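Local coordinates for protein lipopolysaccharide core heptose(I) kinase RfaP (Pseudomonas aeruginosa, PDB 6DFL) that phosphorylates the first heptose of the lipopolysaccharide inner core with ATP and also acts as a protein-tyrosine kinase, autophosphorylating on its tyrosines, at residues Q77-I82 against M93-Y98; F49-R54 against I112-L117; R141-A146 against F182-I187. All coordinates share one frame; numbering follows the deposited sequence.

Overall arrangement
Contacts 1 and 2 belong to the N-lobe of a protein-kinase fold and share its antiparallel sheet, where strands 95-101 and 109-115 are neighbours; contact 3 lies in the C-lobe. Along the chain, contact 1 falls within the stretch that contact 2 brings together; contact 3 follows. The first two have centres about 8 Å apart and meet at the bridge from Lys51 NZ to Glu78 OE2, 2.5 Å long, consistent with the conserved β3 lysine–αC glutamate pair that ties helix to sheet in active protein kinases. Contact 3 is centred about 21 Å from the centre of contact 1 and 24 Å from that of contact 2, yet Ile187 packs on Leu117 and Met93 where the lobes join.

Contact 1 (Q77-I82 against M93-Y98); sequences QEWQAI and MTAVAY
Trp79 lays its indole on the ring of Tyr98, its five-membered ring face to face with the phenol, centroids 3.9 Å apart and planes within 3° of parallel. Both side chains carry CG anti to the backbone N (chi1 164° and 163°) and run across each other at about a right angle. Each CB lies over the other's ring, a pair of CH-pi contacts: Trp79 CB sits above the Tyr98 face, while Tyr98 CB lies over the indole's six-membered ring, 3.5 Å from Trp79 CE3. At the indole's edge, near its plane, Ala95 CB meets Trp79 CZ3 at 3.6 Å. Three residues on, Ile82 sets CG2 3.5 Å from the carbonyl O of Met93 and brings CD1 towards Met93 CB.

Helix 76-87 packs here on strand 95-101 of the N-lobe sheet. It is probably the counterpart of the kinase αC helix, given its place after strand 48-53 and its bridge from Glu78 to Lys51. In the strand, a classic beta bulge sets Val96 and Ala97 together opposite Val113. Glu78, stretched out, brings OE2 3.9 Å from the selenium SE of Met93, a selenomethionine here. Tyr98 is an autophosphorylation site, unmodified and buried in this model. The interface between the two segments is aromatic and aliphatic, without a hydrogen bond between them, and the charge of Glu78 is matched by Lys51 from strand 48-53.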
loop_
_atom_site.group_PDB
_atom_site.type_symbol
_atom_site.label_atom_id
_atom_site.label_comp_id
_atom_site.label_asym_id
_atom_site.label_seq_id
_atom_site.Cartn_x
_atom_site.Cartn_y
_atom_site.Cartn_z
ATOM N N GLN A 77 -12.909 10.367 12.870
ATOM C CA GLN A 77 -12.106 10.167 11.669
ATOM C C GLN A 77 -11.922 8.686 11.366
ATOM O O GLN A 77 -12.265 8.214 10.273
ATOM C CB GLN A 77 -10.748 10.848 11.815
ATOM C CG GLN A 77 -10.745 12.292 11.425
ATOM C CD GLN A 77 -11.432 13.157 12.445
ATOM O OE1 GLN A 77 -11.324 12.936 13.661
ATOM N NE2 GLN A 77 -12.146 14.160 11.963
ATOM N N GLU A 78 -11.355 7.947 12.315
ATOM C CA GLU A 78 -11.215 6.504 12.167
ATOM C C GLU A 78 -12.550 5.838 11.845
ATOM O O GLU A 78 -12.620 4.961 10.980
ATOM C CB GLU A 78 -10.616 5.921 13.442
ATOM C CG GLU A 78 -9.971 4.568 13.275
ATOM C CD GLU A 78 -9.278 4.111 14.554
ATOM O OE1 GLU A 78 -9.139 4.945 15.481
ATOM O OE2 GLU A 78 -8.886 2.924 14.630
ATOM N N TRP A 79 -13.623 6.235 12.537
ATOM C CA TRP A 79 -14.870 5.480 12.421
ATOM C C TRP A 79 -15.461 5.583 11.022
ATOM O O TRP A 79 -15.960 4.587 10.489
ATOM C CB TRP A 79 -15.889 5.958 13.449
ATOM C CG TRP A 79 -17.306 5.524 13.160
ATOM C CD1 TRP A 79 -18.286 6.272 12.593
ATOM C CD2 TRP A 79 -17.898 4.236 13.445
ATOM N NE1 TRP A 79 -19.461 5.537 12.507
ATOM C CE2 TRP A 79 -19.246 4.290 13.029
ATOM C CE3 TRP A 79 -17.417 3.047 14.011
ATOM C CZ2 TRP A 79 -20.113 3.211 13.154
ATOM C CZ3 TRP A 79 -18.288 1.973 14.137
ATOM C CH2 TRP A 79 -19.620 2.064 13.702
ATOM N N GLN A 80 -15.405 6.775 10.413
ATOM C CA GLN A 80 -15.979 6.975 9.090
ATOM C C GLN A 80 -15.072 6.393 8.011
ATOM O O GLN A 80 -15.562 5.915 6.975
ATOM C CB GLN A 80 -16.234 8.467 8.852
ATOM C CG GLN A 80 -17.497 9.024 9.494
ATOM C CD GLN A 80 -17.565 10.542 9.417
ATOM O OE1 GLN A 80 -16.688 11.186 8.830
ATOM N NE2 GLN A 80 -18.607 11.125 10.018
ATOM N N ALA A 81 -13.748 6.420 8.216
ATOM C CA ALA A 81 -12.865 5.741 7.270
ATOM C C ALA A 81 -13.125 4.246 7.285
ATOM O O ALA A 81 -13.290 3.618 6.235
ATOM C CB ALA A 81 -11.403 6.021 7.587
ATOM N N ILE A 82 -13.161 3.657 8.479
ATOM C CA ILE A 82 -13.434 2.229 8.587
ATOM C C ILE A 82 -14.761 1.895 7.942
ATOM O O ILE A 82 -14.892 0.888 7.237
ATOM C CB ILE A 82 -13.399 1.794 10.057
ATOM C CG1 ILE A 82 -11.976 1.908 10.601
ATOM C CG2 ILE A 82 -13.975 0.386 10.210
ATOM C CD1 ILE A 82 -11.880 1.414 12.000
HETATM N N MSE A 93 -9.560 -2.697 9.703
HETATM C CA MSE A 93 -9.990 -3.043 11.037
HETATM C C MSE A 93 -11.488 -3.165 11.071
HETATM O O MSE A 93 -12.189 -2.599 10.239
HETATM C CB MSE A 93 -9.542 -1.997 12.059
HETATM C CG MSE A 93 -8.051 -1.937 12.297
HETATM SE SE MSE A 93 -7.560 -0.093 12.597
HETATM C CE MSE A 93 -6.525 -0.327 14.285
ATOM N N THR A 94 -11.989 -3.903 12.044
ATOM C CA THR A 94 -13.413 -3.957 12.312
ATOM C C THR A 94 -13.652 -3.211 13.612
ATOM O O THR A 94 -12.885 -3.370 14.564
ATOM C CB THR A 94 -13.893 -5.404 12.390
ATOM O OG1 THR A 94 -13.718 -6.013 11.107
ATOM C CG2 THR A 94 -15.357 -5.474 12.792
ATOM N N ALA A 95 -14.674 -2.361 13.628
ATOM C CA ALA A 95 -14.973 -1.498 14.763
ATOM C C ALA A 95 -16.156 -2.076 15.523
ATOM O O ALA A 95 -17.248 -2.206 14.968
ATOM C CB ALA A 95 -15.293 -0.084 14.294
ATOM N N VAL A 96 -15.938 -2.418 16.791
ATOM C CA VAL A 96 -16.993 -3.014 17.606
ATOM C C VAL A 96 -17.642 -2.021 18.560
ATOM O O VAL A 96 -18.688 -2.344 19.148
ATOM C CB VAL A 96 -16.466 -4.225 18.401
ATOM C CG1 VAL A 96 -16.191 -5.385 17.464
ATOM C CG2 VAL A 96 -15.195 -3.849 19.181
ATOM N N ALA A 97 -17.085 -0.825 18.718
ATOM C CA ALA A 97 -17.706 0.162 19.588
ATOM C C ALA A 97 -17.208 1.551 19.212
ATOM O O ALA A 97 -16.025 1.728 18.904
ATOM C CB ALA A 97 -17.406 -0.134 21.069
ATOM N N TYR A 98 -18.114 2.528 19.273
ATOM C CA TYR A 98 -17.831 3.893 18.866
ATOM C C TYR A 98 -18.778 4.805 19.623
ATOM O O TYR A 98 -19.926 4.434 19.870
ATOM C CB TYR A 98 -18.001 4.055 17.346
ATOM C CG TYR A 98 -18.131 5.488 16.874
ATOM C CD1 TYR A 98 -17.040 6.330 16.874
ATOM C CD2 TYR A 98 -19.341 5.989 16.416
ATOM C CE1 TYR A 98 -17.132 7.614 16.445
ATOM C CE2 TYR A 98 -19.446 7.303 15.976
ATOM C CZ TYR A 98 -18.321 8.107 16.002
ATOM O OH TYR A 98 -18.397 9.410 15.565
#

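Contact 2 (F49-R54 against I112-L117); sequences FVKIHR and IVTEEL
Strands 48-53 and 109-115 run antiparallel as neighbours in the N-lobe sheet, their segment axes 4.8 Å apart and directed 162° from each other. Phe49 with Thr114 and Lys51 with Ile112 form hydrogen-bonded pairs, and Val50 with Val113 the non-hydrogen-bonded pair between them. By order and position, these strands are probably equivalent to β3 and β5 of protein kinases. Phe49 N meets Thr114 O at 2.8 Å, nearly along the C=O axis, and Ile112 N meets Lys51 O in the same way. Lys51 N instead reaches Ile112 O from above the carbonyl plane, 25° out of it. The Phe49 carbonyl takes its hydrogen bond from Thr114 N, in the carbonyl plane, and Val113 CA adds a CA-H...O contact 3.1 Å from Phe49 O.

Val50 and Val113 lie side by side on one face of the sheet, Val50 CG2 3.8 Å from Val113 CG2. Phe49, Lys51, Ile112 and Thr114 share the other face. On it Ile112 and Thr114 pack on helix 76-87 and Lys51 bridges to Glu78, while Phe49 turns to Glu116. There Phe49 CE2 approaches Glu116 CG at 3.7 Å, with ring and carboxylate planes 77° apart, and the carboxylate itself pairs with Arg40.

The Lys51 chain bends at chi2 and chi3, crossing Thr114 at about a right angle. Thr114 holds OG1 in the crowded position between its N and carbonyl carbon, and there it accepts a bond from Lys51 NZ at 3.0 Å.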
loop_
_atom_site.group_PDB
_atom_site.type_symbol
_atom_site.label_atom_id
_atom_site.label_comp_id
_atom_site.label_asym_id
_atom_site.label_seq_id
_atom_site.Cartn_x
_atom_site.Cartn_y
_atom_site.Cartn_z
ATOM N N PHE A 49 -8.290 -2.890 20.474
ATOM C CA PHE A 49 -7.616 -1.638 20.773
ATOM C C PHE A 49 -8.662 -0.589 21.099
ATOM O O PHE A 49 -9.690 -0.500 20.424
ATOM C CB PHE A 49 -6.726 -1.201 19.612
ATOM C CG PHE A 49 -5.566 -2.132 19.369
ATOM C CD1 PHE A 49 -4.454 -2.106 20.213
ATOM C CD2 PHE A 49 -5.583 -3.036 18.305
ATOM C CE1 PHE A 49 -3.382 -2.956 20.008
ATOM C CE2 PHE A 49 -4.509 -3.896 18.086
ATOM C CZ PHE A 49 -3.402 -3.849 18.949
ATOM N N VAL A 50 -8.428 0.153 22.177
ATOM C CA VAL A 50 -9.362 1.144 22.692
ATOM C C VAL A 50 -8.730 2.507 22.494
ATOM O O VAL A 50 -7.630 2.759 23.001
ATOM C CB VAL A 50 -9.684 0.907 24.174
ATOM C CG1 VAL A 50 -10.521 2.054 24.716
ATOM C CG2 VAL A 50 -10.388 -0.425 24.359
ATOM N N LYS A 51 -9.409 3.379 21.754
ATOM C CA LYS A 51 -8.928 4.731 21.516
ATOM C C LYS A 51 -9.960 5.695 22.081
ATOM O O LYS A 51 -11.116 5.687 21.651
ATOM C CB LYS A 51 -8.673 4.964 20.023
ATOM C CG LYS A 51 -7.442 4.221 19.482
ATOM C CD LYS A 51 -7.604 3.745 18.045
ATOM C CE LYS A 51 -7.971 2.249 17.996
ATOM N NZ LYS A 51 -7.987 1.621 16.610
ATOM N N ILE A 52 -9.551 6.496 23.061
ATOM C CA ILE A 52 -10.431 7.434 23.750
ATOM C C ILE A 52 -9.891 8.840 23.555
ATOM O O ILE A 52 -8.703 9.088 23.775
ATOM C CB ILE A 52 -10.533 7.125 25.253
ATOM C CG1 ILE A 52 -11.117 5.740 25.487
ATOM C CG2 ILE A 52 -11.351 8.193 25.962
ATOM C CD1 ILE A 52 -10.860 5.246 26.909
ATOM N N HIS A 53 -10.764 9.762 23.164
ATOM C CA HIS A 53 -10.420 11.170 23.030
ATOM C C HIS A 53 -11.326 11.897 24.008
ATOM O O HIS A 53 -12.523 11.609 24.067
ATOM C CB HIS A 53 -10.619 11.662 21.587
ATOM C CG HIS A 53 -10.142 10.693 20.530
ATOM N ND1 HIS A 53 -9.106 10.981 19.664
ATOM C CD2 HIS A 53 -10.561 9.444 20.204
ATOM C CE1 HIS A 53 -8.899 9.948 18.865
ATOM N NE2 HIS A 53 -9.764 9.001 19.179
ATOM N N ARG A 54 -10.762 12.784 24.816
ATOM C CA ARG A 54 -11.592 13.486 25.793
ATOM C C ARG A 54 -11.276 14.978 25.853
ATOM O O ARG A 54 -11.249 15.656 24.823
ATOM C CB ARG A 54 -11.438 12.858 27.175
ATOM C CG ARG A 54 -12.448 13.390 28.186
ATOM C CD ARG A 54 -12.118 12.959 29.638
ATOM N NE ARG A 54 -10.766 13.331 30.066
ATOM C CZ ARG A 54 -10.449 14.452 30.716
ATOM N NH1 ARG A 54 -11.388 15.343 31.019
ATOM N NH2 ARG A 54 -9.187 14.683 31.062
ATOM N N ILE A 112 -13.436 4.812 20.331
ATOM C CA ILE A 112 -13.659 3.776 19.339
ATOM C C ILE A 112 -12.798 2.579 19.699
ATOM O O ILE A 112 -11.607 2.721 19.985
ATOM C CB ILE A 112 -13.371 4.281 17.904
ATOM C CG1 ILE A 112 -13.573 3.179 16.878
ATOM C CG2 ILE A 112 -11.964 4.856 17.783
ATOM C CD1 ILE A 112 -13.346 3.675 15.460
ATOM N N VAL A 113 -13.396 1.397 19.653
ATOM C CA VAL A 113 -12.717 0.138 19.922
ATOM C C VAL A 113 -12.709 -0.700 18.643
ATOM O O VAL A 113 -13.775 -1.036 18.121
ATOM C CB VAL A 113 -13.409 -0.629 21.051
ATOM C CG1 VAL A 113 -12.648 -1.893 21.337
ATOM C CG2 VAL A 113 -13.545 0.261 22.268
ATOM N N THR A 114 -11.513 -1.068 18.173
ATOM C CA THR A 114 -11.308 -1.905 17.001
ATOM C C THR A 114 -10.777 -3.271 17.410
ATOM O O THR A 114 -9.965 -3.383 18.332
ATOM C CB THR A 114 -10.305 -1.266 16.026
ATOM O OG1 THR A 114 -9.017 -1.143 16.655
ATOM C CG2 THR A 114 -10.783 0.108 15.578
ATOM N N GLU A 115 -11.216 -4.303 16.696
ATOM C CA GLU A 115 -10.669 -5.639 16.874
ATOM C C GLU A 115 -9.193 -5.682 16.499
ATOM O O GLU A 115 -8.721 -4.938 15.634
ATOM C CB GLU A 115 -11.419 -6.655 16.022
ATOM C CG GLU A 115 -12.794 -7.027 16.534
ATOM C CD GLU A 115 -13.523 -7.985 15.584
ATOM O OE1 GLU A 115 -13.057 -8.181 14.433
ATOM O OE2 GLU A 115 -14.566 -8.542 15.985
ATOM N N GLU A 116 -8.461 -6.569 17.165
ATOM C CA GLU A 116 -7.080 -6.814 16.795
ATOM C C GLU A 116 -7.023 -7.684 15.547
ATOM O O GLU A 116 -7.831 -8.597 15.364
ATOM C CB GLU A 116 -6.322 -7.491 17.930
ATOM C CG GLU A 116 -4.828 -7.541 17.690
ATOM C CD GLU A 116 -4.059 -8.132 18.863
ATOM O OE1 GLU A 116 -4.501 -9.173 19.392
ATOM O OE2 GLU A 116 -3.018 -7.549 19.248
ATOM N N LEU A 117 -6.061 -7.390 14.689
ATOM C CA LEU A 117 -5.780 -8.201 13.520
ATOM C C LEU A 117 -4.530 -9.015 13.808
ATOM O O LEU A 117 -3.446 -8.450 14.006
ATOM C CB LEU A 117 -5.593 -7.323 12.289
ATOM C CG LEU A 117 -6.846 -6.523 11.972
ATOM C CD1 LEU A 117 -6.440 -5.241 11.289
ATOM C CD2 LEU A 117 -7.794 -7.346 11.112
#

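Contact 3 (R141-A146 against F182-I187); sequences RALVEA and FRLSVI
Apolar packing of a helix against a strand and the residues leading into it makes this contact in the C-lobe, where helix 137-156, the likely counterpart of the kinase αE helix, meets strand 184-186 at the edge of a small antiparallel sheet. Phe182 carries the contact. Its CG takes the crowded position between the backbone N and the carbonyl carbon (chi1 66°), pointing the ring at the helix. At the ring's edge, near its plane, CZ is 3.3 Å from Ala142 O and CE2 is 3.6 Å from Ala146 CB. Phe182 CE1 also touches Ala142 CB, at 3.4 Å. Leu143 comes over one face, nearer the ring's margin than its centre, its CD2 3.5 Å from Phe182 CE2.

Leu184 extends the same surface, with CD1 on Ala146 CB at 3.8 Å and CD2 towards Leu143 CD2. Leu171 touches Phe182 and Leu184, joining the neighbouring strand to this cluster. Leu143 also lies about 4 Å, at nearest approach, from a bound palmitoylated phosphopantetheine.

Ala142 O is bonded by Ala146 N, and the nearby ring-edge C-H probably adds a weak electrostatic contribution. The contact between the two segments is otherwise apolar, consistent with dispersion between methyls and ring.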
loop_
_atom_site.group_PDB
_atom_site.type_symbol
_atom_site.label_atom_id
_atom_site.label_comp_id
_atom_site.label_asym_id
_atom_site.label_seq_id
_atom_site.Cartn_x
_atom_site.Cartn_y
_atom_site.Cartn_z
ATOM N N ARG A 141 6.457 -8.257 -6.319
ATOM C CA ARG A 141 5.583 -7.485 -7.198
ATOM C C ARG A 141 4.111 -7.647 -6.816
ATOM O O ARG A 141 3.340 -6.682 -6.856
ATOM C CB ARG A 141 5.845 -7.883 -8.645
ATOM C CG ARG A 141 7.253 -7.508 -9.125
ATOM C CD ARG A 141 7.417 -7.824 -10.614
ATOM N NE ARG A 141 7.935 -9.166 -10.862
ATOM C CZ ARG A 141 9.198 -9.426 -11.184
ATOM N NH1 ARG A 141 10.086 -8.441 -11.292
ATOM N NH2 ARG A 141 9.569 -10.678 -11.404
ATOM N N ALA A 142 3.711 -8.839 -6.386
ATOM C CA ALA A 142 2.338 -9.012 -5.928
ATOM C C ALA A 142 2.022 -8.115 -4.734
ATOM O O ALA A 142 0.912 -7.572 -4.647
ATOM C CB ALA A 142 2.088 -10.474 -5.580
ATOM N N LEU A 143 2.974 -7.938 -3.805
ATOM C CA LEU A 143 2.733 -7.052 -2.666
ATOM C C LEU A 143 2.699 -5.590 -3.097
ATOM O O LEU A 143 1.787 -4.848 -2.725
ATOM C CB LEU A 143 3.798 -7.278 -1.598
ATOM C CG LEU A 143 3.609 -8.582 -0.840
ATOM C CD1 LEU A 143 4.863 -8.958 -0.092
ATOM C CD2 LEU A 143 2.454 -8.449 0.118
ATOM N N VAL A 144 3.685 -5.159 -3.892
ATOM C CA VAL A 144 3.644 -3.818 -4.466
ATOM C C VAL A 144 2.281 -3.558 -5.100
ATOM O O VAL A 144 1.664 -2.509 -4.881
ATOM C CB VAL A 144 4.772 -3.636 -5.497
ATOM C CG1 VAL A 144 4.541 -2.366 -6.284
ATOM C CG2 VAL A 144 6.136 -3.608 -4.813
ATOM N N GLU A 145 1.785 -4.517 -5.890
ATOM C CA GLU A 145 0.537 -4.276 -6.605
ATOM C C GLU A 145 -0.647 -4.323 -5.661
ATOM O O GLU A 145 -1.590 -3.538 -5.809
ATOM C CB GLU A 145 0.356 -5.286 -7.740
ATOM C CG GLU A 145 1.445 -5.182 -8.776
ATOM C CD GLU A 145 1.165 -6.055 -9.988
ATOM O OE1 GLU A 145 0.006 -6.513 -10.114
ATOM O OE2 GLU A 145 2.098 -6.279 -10.798
ATOM N N ALA A 146 -0.623 -5.239 -4.694
ATOM C CA ALA A 146 -1.729 -5.311 -3.750
ATOM C C ALA A 146 -1.882 -4.006 -2.969
ATOM O O ALA A 146 -2.996 -3.652 -2.562
ATOM C CB ALA A 146 -1.526 -6.485 -2.798
ATOM N N PHE A 182 -2.196 -14.318 -0.498
ATOM C CA PHE A 182 -1.891 -13.475 0.656
ATOM C C PHE A 182 -2.944 -12.380 0.738
ATOM O O PHE A 182 -3.478 -11.948 -0.287
ATOM C CB PHE A 182 -0.495 -12.849 0.560
ATOM C CG PHE A 182 -0.343 -11.863 -0.563
ATOM C CD1 PHE A 182 0.091 -12.279 -1.815
ATOM C CD2 PHE A 182 -0.616 -10.519 -0.370
ATOM C CE1 PHE A 182 0.244 -11.374 -2.863
ATOM C CE2 PHE A 182 -0.470 -9.601 -1.419
ATOM C CZ PHE A 182 -0.038 -10.035 -2.670
ATOM N N ARG A 183 -3.237 -11.925 1.957
ATOM C CA ARG A 183 -4.175 -10.825 2.122
ATOM C C ARG A 183 -3.588 -9.736 3.012
ATOM O O ARG A 183 -2.888 -10.016 3.993
ATOM C CB ARG A 183 -5.513 -11.301 2.691
ATOM C CG ARG A 183 -5.431 -11.992 4.013
ATOM C CD ARG A 183 -6.785 -12.548 4.393
ATOM N NE ARG A 183 -6.751 -13.143 5.721
ATOM C CZ ARG A 183 -7.303 -12.601 6.799
ATOM N NH1 ARG A 183 -7.949 -11.442 6.713
ATOM N NH2 ARG A 183 -7.211 -13.222 7.968
ATOM N N LEU A 184 -3.872 -8.493 2.641
ATOM C CA LEU A 184 -3.456 -7.313 3.364
ATOM C C LEU A 184 -4.646 -6.715 4.102
ATOM O O LEU A 184 -5.802 -6.984 3.772
ATOM C CB LEU A 184 -2.839 -6.284 2.416
ATOM C CG LEU A 184 -1.564 -6.749 1.711
ATOM C CD1 LEU A 184 -0.957 -5.638 0.890
ATOM C CD2 LEU A 184 -0.542 -7.292 2.709
ATOM N N SER A 185 -4.347 -5.950 5.158
ATOM C CA SER A 185 -5.302 -5.045 5.775
ATOM C C SER A 185 -4.607 -3.716 6.016
ATOM O O SER A 185 -3.444 -3.684 6.441
ATOM C CB SER A 185 -5.841 -5.588 7.092
ATOM O OG SER A 185 -6.440 -6.845 6.907
ATOM N N VAL A 186 -5.298 -2.633 5.725
ATOM C CA VAL A 186 -4.798 -1.312 6.079
ATOM C C VAL A 186 -5.274 -0.983 7.489
ATOM O O VAL A 186 -6.421 -1.266 7.856
ATOM C CB VAL A 186 -5.264 -0.252 5.066
ATOM C CG1 VAL A 186 -6.800 -0.259 4.931
ATOM C CG2 VAL A 186 -4.738 1.144 5.467
ATOM N N ILE A 187 -4.387 -0.406 8.294
ATOM C CA ILE A 187 -4.770 -0.051 9.654
ATOM C C ILE A 187 -4.420 1.401 9.889
ATOM O O ILE A 187 -4.080 2.124 8.944
ATOM C CB ILE A 187 -4.080 -0.949 10.692
ATOM C CG1 ILE A 187 -2.565 -0.733 10.617
ATOM C CG2 ILE A 187 -4.450 -2.406 10.468
ATOM C CD1 ILE A 187 -1.798 -1.182 11.844
#